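Local structure of methanogen homoaconitase large subunit (Methanocaldococcus jannaschii, 4KP2) at residues Pro424-Ala427 with Ala428-Val432; Cys323-Arg327 with Leu328-Arg332; Cys119-Ile122 with Leu123-Tyr127; Val193-Val196 with Cys197-Gly201. The protein forms, with a small subunit, a hydro-lyase that dehydrates (R)-homocitrate to cis-homoaconitate and hydrates that intermediate to homoisocitrate, using a [4Fe-4S] cluster. All coordinates share one frame; numbering follows the deposited sequence.

Contact 1: Pro424-Ala427 with Ala428-Val432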
loop_
_atom_site.group_PDB
_atom_site.type_symbol
_atom_site.label_atom_id
_atom_site.label_comp_id
_atom_site.label_asym_id
_atom_site.label_seq_id
_atom_site.Cartn_x
_atom_site.Cartn_y
_atom_site.Cartn_z
ATOM N N PRO A 424 -15.208 -11.525 -6.250
ATOM C CA PRO A 424 -13.893 -11.280 -6.853
ATOM C C PRO A 424 -13.886 -11.589 -8.347
ATOM O O PRO A 424 -13.183 -10.924 -9.108
ATOM C CB PRO A 424 -12.988 -12.269 -6.121
ATOM C CG PRO A 424 -13.628 -12.444 -4.802
ATOM C CD PRO A 424 -15.107 -12.370 -5.046
ATOM N N LYS A 425 -14.660 -12.593 -8.748
ATOM C CA LYS A 425 -14.803 -12.945 -10.155
ATOM C C LYS A 425 -15.343 -11.767 -10.957
ATOM O O LYS A 425 -14.713 -11.318 -11.915
ATOM C CB LYS A 425 -15.738 -14.143 -10.305
ATOM C CG LYS A 425 -16.119 -14.455 -11.741
ATOM C CD LYS A 425 -17.209 -15.513 -11.789
ATOM C CE LYS A 425 -17.668 -15.773 -13.213
ATOM N NZ LYS A 425 -18.826 -16.711 -13.254
ATOM N N ILE A 426 -16.508 -11.270 -10.553
ATOM C CA ILE A 426 -17.143 -10.143 -11.224
ATOM C C ILE A 426 -16.304 -8.875 -11.083
ATOM O O ILE A 426 -16.229 -8.063 -12.006
ATOM C CB ILE A 426 -18.560 -9.893 -10.668
ATOM C CG1 ILE A 426 -19.398 -11.169 -10.756
ATOM C CG2 ILE A 426 -19.245 -8.760 -11.417
ATOM C CD1 ILE A 426 -20.809 -11.008 -10.242
ATOM N N ALA A 427 -15.668 -8.720 -9.927
ATOM C CA ALA A 427 -14.823 -7.560 -9.665
ATOM C C ALA A 427 -13.644 -7.502 -10.629
ATOM O O ALA A 427 -13.291 -6.436 -11.133
ATOM C CB ALA A 427 -14.332 -7.576 -8.226
ATOM N N ALA A 428 -13.041 -8.657 -10.886
ATOM C CA ALA A 428 -11.908 -8.741 -11.799
ATOM C C ALA A 428 -12.336 -8.469 -13.237
ATOM O O ALA A 428 -11.683 -7.712 -13.955
ATOM C CB ALA A 428 -11.239 -10.102 -11.693
ATOM N N ILE A 429 -13.437 -9.090 -13.648
ATOM C CA ILE A 429 -13.958 -8.933 -15.001
ATOM C C ILE A 429 -14.367 -7.489 -15.277
ATOM O O ILE A 429 -14.073 -6.941 -16.340
ATOM C CB ILE A 429 -15.162 -9.863 -15.247
ATOM C CG1 ILE A 429 -14.752 -11.324 -15.067
ATOM C CG2 ILE A 429 -15.733 -9.645 -16.639
ATOM C CD1 ILE A 429 -15.905 -12.296 -15.199
ATOM N N SER A 430 -15.040 -6.873 -14.310
ATOM C CA SER A 430 -15.494 -5.495 -14.455
ATOM C C SER A 430 -14.322 -4.518 -14.490
ATOM O O SER A 430 -14.419 -3.441 -15.079
ATOM C CB SER A 430 -16.460 -5.123 -13.330
ATOM O OG SER A 430 -17.569 -6.004 -13.302
ATOM N N ALA A 431 -13.218 -4.898 -13.856
ATOM C CA ALA A 431 -12.009 -4.085 -13.875
ATOM C C ALA A 431 -11.348 -4.150 -15.246
ATOM O O ALA A 431 -10.672 -3.212 -15.668
ATOM C CB ALA A 431 -11.042 -4.547 -12.797
ATOM N N VAL A 432 -11.551 -5.268 -15.937
ATOM C CA VAL A 432 -10.992 -5.464 -17.269
ATOM C C VAL A 432 -11.760 -4.663 -18.314
ATOM O O VAL A 432 -11.164 -3.969 -19.138
ATOM C CB VAL A 432 -11.006 -6.953 -17.668
ATOM C CG1 VAL A 432 -10.610 -7.124 -19.125
ATOM C CG2 VAL A 432 -10.082 -7.754 -16.766
#
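In helix 424-433, the last helix of the chain, S430 turns back onto the backbone of I426 one turn earlier. Its hydroxyl OG lies beside its own backbone N (chi1 -57°), which brings OG to 2.8 Å from I426 O. The same carbonyl oxygen also takes the ordinary helical bond from S430 N at 2.9 Å. The two donors arrive from opposite faces of the carbonyl plane, and OG stands above that plane. S430 OG also bonds to T437 N, tying the helix to the segment that follows it. With an alanine in its place, I426 O would probably keep its backbone bond alone and T437 N would lose this hydroxyl partner. On another side of the helix K425 and I429 run alongside each other, K425 CG lying 4.1 Å from I429 CD1, while I429 CG1 sits 3.2 Å from K425 O. The extended K425 chain carries NZ on to a salt bridge with E293. Both side chains touch Y337 of helix 328-338. The small A427 and A431 are on a further side, A427 against V318 and I320 of strand 317-320 and A431 against V318. A serine hydroxyl bonded to the i-4 carbonyl is a familiar feature of alpha-helices; A427 and A431 place this one on the parallel sheet of the alpha-beta-alpha sandwich.

Contact 2: Cys323-Arg327 with Leu328-Arg332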
loop_
_atom_site.group_PDB
_atom_site.type_symbol
_atom_site.label_atom_id
_atom_site.label_comp_id
_atom_site.label_asym_id
_atom_site.label_seq_id
_atom_site.Cartn_x
_atom_site.Cartn_y
_atom_site.Cartn_z
ATOM N N CYS A 323 -12.093 -8.898 4.413
ATOM C CA CYS A 323 -12.302 -10.083 5.237
ATOM C C CYS A 323 -13.271 -11.036 4.551
ATOM O O CYS A 323 -13.215 -12.249 4.749
ATOM C CB CYS A 323 -12.837 -9.694 6.616
ATOM S SG CYS A 323 -13.206 -11.101 7.688
ATOM N N THR A 324 -14.156 -10.474 3.734
ATOM C CA THR A 324 -15.153 -11.259 3.019
ATOM C C THR A 324 -14.519 -12.038 1.873
ATOM O O THR A 324 -14.760 -13.235 1.714
ATOM C CB THR A 324 -16.261 -10.360 2.447
ATOM O OG1 THR A 324 -15.838 -9.819 1.190
ATOM C CG2 THR A 324 -16.572 -9.224 3.408
ATOM N N ASN A 325 -13.705 -11.350 1.076
ATOM C CA ASN A 325 -13.090 -11.957 -0.099
ATOM C C ASN A 325 -11.646 -11.520 -0.320
ATOM O O ASN A 325 -11.331 -10.884 -1.326
ATOM C CB ASN A 325 -13.917 -11.651 -1.349
ATOM C CG ASN A 325 -15.269 -12.334 -1.334
ATOM O OD1 ASN A 325 -16.302 -11.692 -1.511
ATOM N ND2 ASN A 325 -15.268 -13.646 -1.121
ATOM N N GLY A 326 -10.770 -11.870 0.616
ATOM C CA GLY A 326 -9.369 -11.514 0.506
ATOM C C GLY A 326 -8.448 -12.711 0.628
ATOM O O GLY A 326 -7.226 -12.568 0.633
ATOM N N ARG A 327 -9.037 -13.897 0.727
ATOM C CA ARG A 327 -8.262 -15.120 0.885
ATOM C C ARG A 327 -7.684 -15.605 -0.440
ATOM O O ARG A 327 -7.873 -14.973 -1.479
ATOM C CB ARG A 327 -9.113 -16.207 1.544
ATOM C CG ARG A 327 -9.370 -15.959 3.021
ATOM C CD ARG A 327 -10.540 -16.779 3.529
ATOM N NE ARG A 327 -11.812 -16.294 2.998
ATOM C CZ ARG A 327 -12.524 -15.317 3.548
ATOM N NH1 ARG A 327 -12.090 -14.714 4.646
ATOM N NH2 ARG A 327 -13.671 -14.938 3.000
ATOM N N LEU A 328 -6.977 -16.731 -0.391
ATOM C CA LEU A 328 -6.281 -17.269 -1.554
ATOM C C LEU A 328 -7.238 -17.592 -2.698
ATOM O O LEU A 328 -6.980 -17.241 -3.850
ATOM C CB LEU A 328 -5.505 -18.530 -1.166
ATOM C CG LEU A 328 -4.074 -18.678 -1.692
ATOM C CD1 LEU A 328 -3.583 -20.101 -1.483
ATOM C CD2 LEU A 328 -3.974 -18.286 -3.156
ATOM N N SER A 329 -8.336 -18.267 -2.371
ATOM C CA SER A 329 -9.311 -18.688 -3.370
ATOM C C SER A 329 -9.916 -17.498 -4.107
ATOM O O SER A 329 -10.207 -17.580 -5.300
ATOM C CB SER A 329 -10.418 -19.513 -2.713
ATOM O OG SER A 329 -11.078 -18.769 -1.703
ATOM N N ASP A 330 -10.098 -16.393 -3.392
ATOM C CA ASP A 330 -10.663 -15.185 -3.980
ATOM C C ASP A 330 -9.682 -14.545 -4.957
ATOM O O ASP A 330 -10.072 -14.062 -6.020
ATOM C CB ASP A 330 -11.048 -14.186 -2.886
ATOM C CG ASP A 330 -12.028 -14.768 -1.886
ATOM O OD1 ASP A 330 -13.244 -14.759 -2.170
ATOM O OD2 ASP A 330 -11.584 -15.230 -0.814
ATOM N N LEU A 331 -8.405 -14.548 -4.589
ATOM C CA LEU A 331 -7.365 -13.952 -5.421
ATOM C C LEU A 331 -7.127 -14.765 -6.689
ATOM O O LEU A 331 -7.066 -14.213 -7.788
ATOM C CB LEU A 331 -6.060 -13.816 -4.635
ATOM C CG LEU A 331 -6.079 -12.883 -3.425
ATOM C CD1 LEU A 331 -4.725 -12.878 -2.734
ATOM C CD2 LEU A 331 -6.473 -11.477 -3.843
ATOM N N ARG A 332 -6.994 -16.078 -6.526
ATOM C CA ARG A 332 -6.743 -16.974 -7.649
ATOM C C ARG A 332 -7.888 -16.949 -8.659
ATOM O O ARG A 332 -7.666 -17.046 -9.867
ATOM C CB ARG A 332 -6.487 -18.397 -7.146
ATOM C CG ARG A 332 -6.425 -19.457 -8.233
ATOM C CD ARG A 332 -5.585 -20.644 -7.791
ATOM N NE ARG A 332 -5.831 -21.004 -6.399
ATOM C CZ ARG A 332 -5.168 -21.952 -5.745
ATOM N NH1 ARG A 332 -4.215 -22.641 -6.359
ATOM N NH2 ARG A 332 -5.455 -22.213 -4.477
#
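D330, three residues after the N-cap R327 of helix 328-338, turns its carboxylate back to the N-cap N and to N325. This is only the N3-to-N-cap half of a capping box, for R327 has no side-chain oxygen to return the bond. D330 CB lies 3.6 Å from R327 O, the carbonyl that receives L331 N in the first helical turn. CG, placed beside the backbone N of D330 (chi1 -57°), comes 3.5 Å from N325 CA. There the carboxylate divides. OD2 accepts a weak bond from R327 N at 3.3 Å and lies well out of the guanidinium plane of R327, so its long approach of 4.0 Å to NE is one of charge alone. OD1 meets N325 ND2 in a weak, bent bond (130°), with the amide and carboxylate planes 55° apart; the modelled 2.5 Å between these two atoms is implausibly short, and the detail of the bond doubtful. The other end of that amide, OD1 of N325, is held by K190. The R327 chain bends at chi3 and turns its head back to C323, four residues earlier in the loop and a predicted ligand of the iron-sulfur cluster. Its NH1 donates to C323 O at 2.7 Å.

Contact 3: Cys119-Ile122 with Leu123-Tyr127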
loop_
_atom_site.group_PDB
_atom_site.type_symbol
_atom_site.label_atom_id
_atom_site.label_comp_id
_atom_site.label_asym_id
_atom_site.label_seq_id
_atom_site.Cartn_x
_atom_site.Cartn_y
_atom_site.Cartn_z
ATOM N N CYS A 119 -7.529 -8.581 11.066
ATOM C CA CYS A 119 -7.734 -9.122 12.405
ATOM C C CYS A 119 -8.539 -10.418 12.410
ATOM O O CYS A 119 -8.181 -11.377 13.093
ATOM C CB CYS A 119 -8.426 -8.083 13.287
ATOM S SG CYS A 119 -10.044 -7.548 12.674
ATOM N N HIS A 120 -9.627 -10.442 11.650
ATOM C CA HIS A 120 -10.485 -11.619 11.594
ATOM C C HIS A 120 -9.815 -12.768 10.850
ATOM O O HIS A 120 -10.010 -13.935 11.190
ATOM C CB HIS A 120 -11.822 -11.278 10.937
ATOM C CG HIS A 120 -12.620 -10.258 11.691
ATOM N ND1 HIS A 120 -12.641 -10.202 13.064
ATOM C CD2 HIS A 120 -13.415 -9.253 11.255
ATOM C CE1 HIS A 120 -13.421 -9.205 13.449
ATOM N NE2 HIS A 120 -13.902 -8.615 12.372
ATOM N N GLN A 121 -9.027 -12.434 9.833
ATOM C CA GLN A 121 -8.323 -13.444 9.055
ATOM C C GLN A 121 -7.225 -14.101 9.886
ATOM O O GLN A 121 -7.051 -15.318 9.847
ATOM C CB GLN A 121 -7.733 -12.832 7.784
ATOM C CG GLN A 121 -7.063 -13.842 6.867
ATOM C CD GLN A 121 -8.034 -14.866 6.312
ATOM O OE1 GLN A 121 -9.222 -14.588 6.144
ATOM N NE2 GLN A 121 -7.531 -16.062 6.024
ATOM N N ILE A 122 -6.487 -13.285 10.633
ATOM C CA ILE A 122 -5.453 -13.785 11.533
ATOM C C ILE A 122 -6.074 -14.669 12.608
ATOM O O ILE A 122 -5.551 -15.735 12.937
ATOM C CB ILE A 122 -4.691 -12.629 12.208
ATOM C CG1 ILE A 122 -3.879 -11.849 11.174
ATOM C CG2 ILE A 122 -3.777 -13.150 13.307
ATOM C CD1 ILE A 122 -3.122 -10.678 11.755
ATOM N N LEU A 123 -7.206 -14.218 13.139
ATOM C CA LEU A 123 -7.910 -14.935 14.193
ATOM C C LEU A 123 -8.384 -16.299 13.700
ATOM O O LEU A 123 -8.416 -17.269 14.458
ATOM C CB LEU A 123 -9.102 -14.110 14.682
ATOM C CG LEU A 123 -9.317 -14.013 16.192
ATOM C CD1 LEU A 123 -8.065 -13.482 16.865
ATOM C CD2 LEU A 123 -10.507 -13.119 16.498
ATOM N N ALA A 124 -8.748 -16.366 12.425
ATOM C CA ALA A 124 -9.213 -17.608 11.821
ATOM C C ALA A 124 -8.048 -18.517 11.454
ATOM O O ALA A 124 -8.211 -19.730 11.323
ATOM C CB ALA A 124 -10.059 -17.313 10.593
ATOM N N GLU A 125 -6.870 -17.925 11.292
ATOM C CA GLU A 125 -5.702 -18.672 10.842
ATOM C C GLU A 125 -4.914 -19.332 11.966
ATOM O O GLU A 125 -4.085 -20.202 11.706
ATOM C CB GLU A 125 -4.764 -17.772 10.034
ATOM C CG GLU A 125 -5.193 -17.544 8.599
ATOM C CD GLU A 125 -4.214 -16.674 7.837
ATOM O OE1 GLU A 125 -3.175 -16.294 8.420
ATOM O OE2 GLU A 125 -4.483 -16.368 6.657
ATOM N N ASN A 126 -5.160 -18.926 13.210
ATOM C CA ASN A 126 -4.322 -19.403 14.306
ATOM C C ASN A 126 -4.924 -19.307 15.709
ATOM O O ASN A 126 -4.209 -19.456 16.699
ATOM C CB ASN A 126 -2.971 -18.677 14.275
ATOM C CG ASN A 126 -1.841 -19.516 14.838
ATOM O OD1 ASN A 126 -1.473 -19.381 16.005
ATOM N ND2 ASN A 126 -1.283 -20.390 14.009
ATOM N N TYR A 127 -6.229 -19.070 15.810
ATOM C CA TYR A 127 -6.834 -18.891 17.130
ATOM C C TYR A 127 -8.205 -19.539 17.323
ATOM O O TYR A 127 -8.369 -20.401 18.186
ATOM C CB TYR A 127 -6.904 -17.404 17.490
ATOM C CG TYR A 127 -5.551 -16.745 17.629
ATOM C CD1 TYR A 127 -4.762 -16.969 18.749
ATOM C CD2 TYR A 127 -5.063 -15.899 16.642
ATOM C CE1 TYR A 127 -3.525 -16.370 18.882
ATOM C CE2 TYR A 127 -3.827 -15.295 16.768
ATOM C CZ TYR A 127 -3.062 -15.535 17.890
ATOM O OH TYR A 127 -1.830 -14.937 18.022
#
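L123 opens the second turn of helix 119-126: its N bonds to C119 O at 3.0 Å, and its CB rests 3.3 Å from the same carbonyl. A124 N continues the pattern to H120 O, whose residue lies next to C323; the H120 ring carries C119 SG over the centre of one face, and its NE2 bonds to D138. E125 follows and makes the side-chain bond of this turn. Q121 NE2 points at E125 OE2 at 3.1 Å, almost straight at 172°. The oxygen lies in the Q121 amide plane and is met on its anti side, with the donor tilted out of the carboxylate plane; the two planes are 82° apart. Q121 CG stands anti to the backbone N (chi1 -176°), and a bend at chi2 swings the amide forward along the helix toward E125. The second carboxylate oxygen, OE1, bonds to S355, so the group is fixed at both ends. N126 sets its CB over the rim of one Y127 ring face. Y127 then brings its ring edge to I122: CD2 lies 3.7 Å from I122 O, near the ring plane, and CE2 is 4.1 Å from I122 CG2. Its OH bonds to H112. L123 and Y127 settle on strands 49-53 and 77-80, I122 meets A80 of the latter strand, and E125 packs against K357 and V358 of helix 356-363.

Contact 4: Val193-Val196 with Cys197-Gly201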
loop_
_atom_site.group_PDB
_atom_site.type_symbol
_atom_site.label_atom_id
_atom_site.label_comp_id
_atom_site.label_asym_id
_atom_site.label_seq_id
_atom_site.Cartn_x
_atom_site.Cartn_y
_atom_site.Cartn_z
ATOM N N VAL A 193 -24.410 -15.357 -0.191
ATOM C CA VAL A 193 -24.701 -14.572 1.005
ATOM C C VAL A 193 -25.413 -13.265 0.655
ATOM O O VAL A 193 -26.178 -12.732 1.460
ATOM C CB VAL A 193 -23.428 -14.298 1.842
ATOM C CG1 VAL A 193 -22.515 -13.305 1.139
ATOM C CG2 VAL A 193 -23.803 -13.800 3.230
ATOM N N LEU A 194 -25.173 -12.759 -0.551
ATOM C CA LEU A 194 -25.877 -11.576 -1.027
ATOM C C LEU A 194 -27.337 -11.906 -1.303
ATOM O O LEU A 194 -28.210 -11.053 -1.168
ATOM C CB LEU A 194 -25.215 -11.011 -2.285
ATOM C CG LEU A 194 -23.989 -10.121 -2.082
ATOM C CD1 LEU A 194 -23.428 -9.677 -3.422
ATOM C CD2 LEU A 194 -24.344 -8.917 -1.223
ATOM N N ARG A 195 -27.598 -13.149 -1.692
ATOM C CA ARG A 195 -28.964 -13.591 -1.940
ATOM C C ARG A 195 -29.708 -13.739 -0.619
ATOM O O ARG A 195 -30.922 -13.545 -0.548
ATOM C CB ARG A 195 -28.969 -14.920 -2.695
ATOM C CG ARG A 195 -30.343 -15.348 -3.177
ATOM C CD ARG A 195 -30.878 -14.372 -4.213
ATOM N NE ARG A 195 -32.222 -14.727 -4.658
ATOM C CZ ARG A 195 -33.336 -14.301 -4.074
ATOM N NH1 ARG A 195 -33.268 -13.502 -3.017
ATOM N NH2 ARG A 195 -34.517 -14.672 -4.547
ATOM N N VAL A 196 -28.965 -14.079 0.429
ATOM C CA VAL A 196 -29.536 -14.255 1.758
ATOM C C VAL A 196 -29.976 -12.914 2.339
ATOM O O VAL A 196 -30.994 -12.827 3.029
ATOM C CB VAL A 196 -28.528 -14.930 2.711
ATOM C CG1 VAL A 196 -29.118 -15.084 4.102
ATOM C CG2 VAL A 196 -28.108 -16.282 2.161
ATOM N N CYS A 197 -29.214 -11.865 2.041
ATOM C CA CYS A 197 -29.471 -10.544 2.605
ATOM C C CYS A 197 -30.742 -9.887 2.062
ATOM O O CYS A 197 -31.195 -8.876 2.597
ATOM C CB CYS A 197 -28.266 -9.623 2.387
ATOM S SG CYS A 197 -26.735 -10.156 3.195
ATOM N N LYS A 198 -31.316 -10.457 1.006
ATOM C CA LYS A 198 -32.525 -9.893 0.407
ATOM C C LYS A 198 -33.778 -10.528 0.980
ATOM O O LYS A 198 -34.724 -9.833 1.349
ATOM C CB LYS A 198 -32.521 -10.075 -1.109
ATOM C CG LYS A 198 -31.261 -9.607 -1.780
ATOM C CD LYS A 198 -30.840 -8.232 -1.291
ATOM C CE LYS A 198 -29.461 -8.300 -0.652
ATOM N NZ LYS A 198 -28.507 -7.290 -1.188
ATOM N N GLU A 199 -33.778 -11.855 1.037
ATOM C CA GLU A 199 -34.903 -12.600 1.582
ATOM C C GLU A 199 -35.120 -12.213 3.037
ATOM O O GLU A 199 -36.246 -12.210 3.531
ATOM C CB GLU A 199 -34.650 -14.105 1.474
ATOM C CG GLU A 199 -35.801 -14.889 0.863
ATOM C CD GLU A 199 -35.912 -14.692 -0.637
ATOM O OE1 GLU A 199 -34.933 -14.213 -1.248
ATOM O OE2 GLU A 199 -36.977 -15.016 -1.205
ATOM N N ILE A 200 -34.028 -11.875 3.715
ATOM C CA ILE A 200 -34.078 -11.487 5.117
ATOM C C ILE A 200 -34.207 -9.975 5.280
ATOM O O ILE A 200 -35.131 -9.489 5.931
ATOM C CB ILE A 200 -32.829 -11.972 5.872
ATOM C CG1 ILE A 200 -32.744 -13.498 5.829
ATOM C CG2 ILE A 200 -32.851 -11.475 7.306
ATOM C CD1 ILE A 200 -31.596 -14.069 6.631
ATOM N N GLY A 201 -33.277 -9.237 4.683
ATOM C CA GLY A 201 -33.272 -7.789 4.786
ATOM C C GLY A 201 -32.113 -7.290 5.625
ATOM O O GLY A 201 -31.468 -8.066 6.325
#
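A salt bridge one turn long joins R195 and E199 along the partly exposed helix 189-200, the helix that links parallel strands 167-180 and 208-213. A kink at chi2 (65°) in the R195 chain carries the guanidinium forward along the helix. NH1 forms a salt bridge with E199 OE1 in which the N-H is bent (120°) and the hydrogen bond weak; the modelled distance of 2.5 Å is doubtfully short. The guanidinium and carboxylate planes lie 49° apart, and the same NH1 lies 4.0 Å from K198 CB. The chains of both partners touch I286 of strand 282-286. A leucine in place of R195 would probably leave the E199 carboxylate without its charged mate and freer to turn. V196 and I200 run alongside each other, V196 CG1 meeting I200 CD1 at 3.7 Å, while I200 N bonds to V196 O at 3.3 Å. K198 folds back over the helix: its CE lies 3.1 Å from L194 O, and its NZ goes on to bond with P301 O. L194 itself packs on Q294 and A296 of strand 294-296, and V193 touches T227 and L228 of helix 222-230. G201, just past the helix, has positive phi, while its N still bonds to C197 O at 3.0 Å. An i to i+4 ion pair is a common feature of helix surfaces; here it lies on the helix of the beta-alpha-beta crossover from strand 167-180 to strand 208-213.

In the fold
Along the chain the order is contact 3, contact 4, contact 2, contact 1. Contact 3 packs on the parallel sheet holding strands 49-53 and 77-80; contacts 1 and 2 belong to a second parallel sheet with the same strand order, contact 2 following strand 317-320 and contact 1 edge strand 418-421. These two have centres about 13 Å apart and touch where P424 packs on D330. Contacts 2 and 3, about 14 Å apart, link helix 119-126 to the loop leading into helix 328-338 through a probable R327-Q121 hydrogen bond; H120 packs on C323, consistent with a cluster site between the two sheet regions. Contact 4 belongs to the mixed sheet, its centre over 20 Å from the others.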